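PDB 5A9T: putative dehydrogenase from Amycolatopsis orientalis, which reduces cyclic imines to amines stereoselectively as an imine reductase, using NADPH as the hydride donor. Local coordinates for residues T203-A206 against V207-L211. Numbering follows the deposited sequence.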
ATOM      1  N   THR A 203       8.665  -2.485   9.797  1.00 14.73           N
ATOM      2  CA  THR A 203       8.065  -3.375   8.762  1.00 15.82           C
ATOM      3  C   THR A 203       7.407  -4.658   9.205  1.00 15.90           C
ATOM      4  O   THR A 203       6.523  -5.223   8.596  1.00 15.50           O
ATOM      5  CB  THR A 203       9.070  -3.798   7.653  1.00 18.99           C
ATOM      6  OG1 THR A 203      10.028  -4.739   8.283  1.00 22.05           O
ATOM      7  CG2 THR A 203       9.716  -2.657   7.067  1.00 18.36           C
ATOM      8  N   LYS A 204       7.867  -5.177  10.361  1.00 15.34           N
ATOM      9  CA  LYS A 204       7.209  -6.386  10.975  1.00 18.60           C
ATOM     10  C   LYS A 204       5.727  -6.195  11.178  1.00 20.59           C
ATOM     11  O   LYS A 204       4.919  -7.065  10.824  1.00 25.53           O
ATOM     12  CB  LYS A 204       7.895  -6.720  12.309  1.00 18.44           C
ATOM     13  CG  LYS A 204       9.358  -7.096  12.108  1.00 20.61           C
ATOM     14  CD  LYS A 204      10.047  -7.343  13.464  1.00 24.40           C
ATOM     15  CE  LYS A 204      11.460  -7.729  13.255  1.00 29.32           C
ATOM     16  NZ  LYS A 204      12.022  -7.978  14.585  1.00 32.55           N
ATOM     17  N   LEU A 205       5.315  -5.046  11.676  1.00 15.35           N
ATOM     18  CA  LEU A 205       3.923  -4.805  11.786  1.00 15.30           C
ATOM     19  C   LEU A 205       3.343  -4.122  10.506  1.00 15.45           C
ATOM     20  O   LEU A 205       2.285  -4.500  10.040  1.00 15.55           O
ATOM     21  CB  LEU A 205       3.603  -3.967  13.007  1.00 16.97           C
ATOM     22  CG  LEU A 205       3.661  -4.778  14.301  1.00 20.69           C
ATOM     23  CD1 LEU A 205       3.642  -3.839  15.458  1.00 24.59           C
ATOM     24  CD2 LEU A 205       2.491  -5.689  14.446  1.00 23.55           C
ATOM     25  N   ALA A 206       4.066  -3.237   9.879  1.00 13.48           N
ATOM     26  CA  ALA A 206       3.495  -2.453   8.794  1.00 14.34           C
ATOM     27  C   ALA A 206       3.333  -3.283   7.502  1.00 13.50           C
ATOM     28  O   ALA A 206       2.335  -3.070   6.801  1.00 15.12           O
ATOM     29  CB  ALA A 206       4.326  -1.195   8.544  1.00 14.34           C
ATOM     30  N   VAL A 207       4.305  -4.126   7.194  1.00 14.35           N
ATOM     31  CA  VAL A 207       4.282  -4.933   5.979  1.00 14.33           C
ATOM     32  C   VAL A 207       3.854  -6.336   6.197  1.00 14.80           C
ATOM     33  O   VAL A 207       3.030  -6.835   5.416  1.00 16.66           O
ATOM     34  CB  VAL A 207       5.706  -4.885   5.296  1.00 16.26           C
ATOM     35  CG1 VAL A 207       5.653  -5.786   4.095  1.00 18.85           C
ATOM     36  CG2 VAL A 207       5.982  -3.463   4.945  1.00 17.27           C
ATOM     37  N   ASP A 208       4.369  -7.006   7.246  1.00 14.95           N
ATOM     38  CA  ASP A 208       3.948  -8.374   7.369  1.00 16.59           C
ATOM     39  C   ASP A 208       2.534  -8.562   7.770  1.00 17.95           C
ATOM     40  O   ASP A 208       1.931  -9.584   7.509  1.00 19.90           O
ATOM     41  CB  ASP A 208       4.933  -9.102   8.352  1.00 18.12           C
ATOM     42  CG  ASP A 208       6.393  -9.138   7.879  1.00 21.49           C
ATOM     43  OD1 ASP A 208       6.627  -9.065   6.672  1.00 23.38           O
ATOM     44  OD2 ASP A 208       7.306  -9.114   8.767  1.00 25.87           O
ATOM     45  N   TRP A 209       1.951  -7.581   8.489  1.00 15.35           N
ATOM     46  CA  TRP A 209       0.599  -7.627   8.957  1.00 14.46           C
ATOM     47  C   TRP A 209      -0.269  -6.573   8.279  1.00 13.76           C
ATOM     48  O   TRP A 209      -1.215  -6.912   7.580  1.00 15.36           O
ATOM     49  CB  TRP A 209       0.550  -7.516  10.516  1.00 14.61           C
ATOM     50  CG  TRP A 209      -0.825  -7.173  10.993  1.00 14.70           C
ATOM     51  CD1 TRP A 209      -1.982  -7.925  10.816  1.00 15.53           C
ATOM     52  CD2 TRP A 209      -1.257  -5.999  11.631  1.00 14.92           C
ATOM     53  NE1 TRP A 209      -3.039  -7.264  11.256  1.00 16.95           N
ATOM     54  CE2 TRP A 209      -2.659  -6.069  11.781  1.00 16.49           C
ATOM     55  CE3 TRP A 209      -0.609  -4.875  12.060  1.00 14.94           C
ATOM     56  CZ2 TRP A 209      -3.376  -5.038  12.335  1.00 16.68           C
ATOM     57  CZ3 TRP A 209      -1.372  -3.837  12.735  1.00 14.98           C
ATOM     58  CH2 TRP A 209      -2.741  -3.976  12.836  1.00 16.13           C
ATOM     59  N   PHE A 210      -0.019  -5.289   8.504  1.00 13.05           N
ATOM     60  CA  PHE A 210      -1.016  -4.251   8.194  1.00 13.55           C
ATOM     61  C   PHE A 210      -1.302  -4.140   6.716  1.00 13.93           C
ATOM     62  O   PHE A 210      -2.479  -4.046   6.291  1.00 13.96           O
ATOM     63  CB  PHE A 210      -0.564  -2.926   8.803  1.00 14.30           C
ATOM     64  CG  PHE A 210      -1.591  -1.815   8.799  1.00 14.32           C
ATOM     65  CD1 PHE A 210      -2.548  -1.738   9.792  1.00 16.03           C
ATOM     66  CD2 PHE A 210      -1.553  -0.819   7.812  1.00 15.00           C
ATOM     67  CE1 PHE A 210      -3.478  -0.751   9.789  1.00 15.05           C
ATOM     68  CE2 PHE A 210      -2.488   0.171   7.833  1.00 15.48           C
ATOM     69  CZ  PHE A 210      -3.459   0.175   8.813  1.00 15.14           C
ATOM     70  N   LEU A 211      -0.231  -4.156   5.906  1.00 12.84           N
ATOM     71  CA  LEU A 211      -0.415  -4.047   4.476  1.00 14.31           C
ATOM     72  C   LEU A 211      -1.400  -5.060   3.875  1.00 14.61           C
ATOM     73  O   LEU A 211      -2.391  -4.657   3.278  1.00 14.57           O
ATOM     74  CB  LEU A 211       0.953  -3.977   3.805  1.00 15.07           C
ATOM     75  CG  LEU A 211       0.970  -3.667   2.314  1.00 18.43           C
ATOM     76  CD1 LEU A 211       0.535  -2.253   1.992  1.00 19.89           C
ATOM     77  CD2 LEU A 211       2.340  -3.943   1.803  1.00 19.32           C
TER
HETATM   78  O   HOH W   1       9.619  -7.705   8.193  1.00 31.50           O
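With chi1 at -77°, Leu205 sends CG back beside its own backbone N, while Trp209 holds CG anti to its N (chi1 164°); the two side chains cross one turn apart, Leu205 CD2 lying 4.0 Å from Trp209 CE3. Both belong to helix 199-228 of the helical C-terminal domain, which here widens into a pi-type turn at 207-211. The bonding changes accordingly. Thr203 O is gripped twice, by Val207 N at 2.8 Å, tilted from the carbonyl plane, and by Asp208 N at 3.1 Å, nearly in line with the C=O. Leu205 O follows the wider pattern: Phe210 N reaches it at 2.9 Å, whereas its bond from Trp209 N is weak and long, 3.5 Å. Ala206 O likewise takes Leu211 N, five residues on, at 2.9 Å. The helix faces a second subunit: Leu211 packs on Leu211 of that chain, and Lys220 of that chain forms a salt bridge with Asp208 OD1. The other oxygen of this carboxylate turns to water. A single molecule donates to Asp208 OD2 at 2.8 Å and to Thr203 OG1, which also hydrogen-bonds Ala200 O, linking the two side chains across the turn.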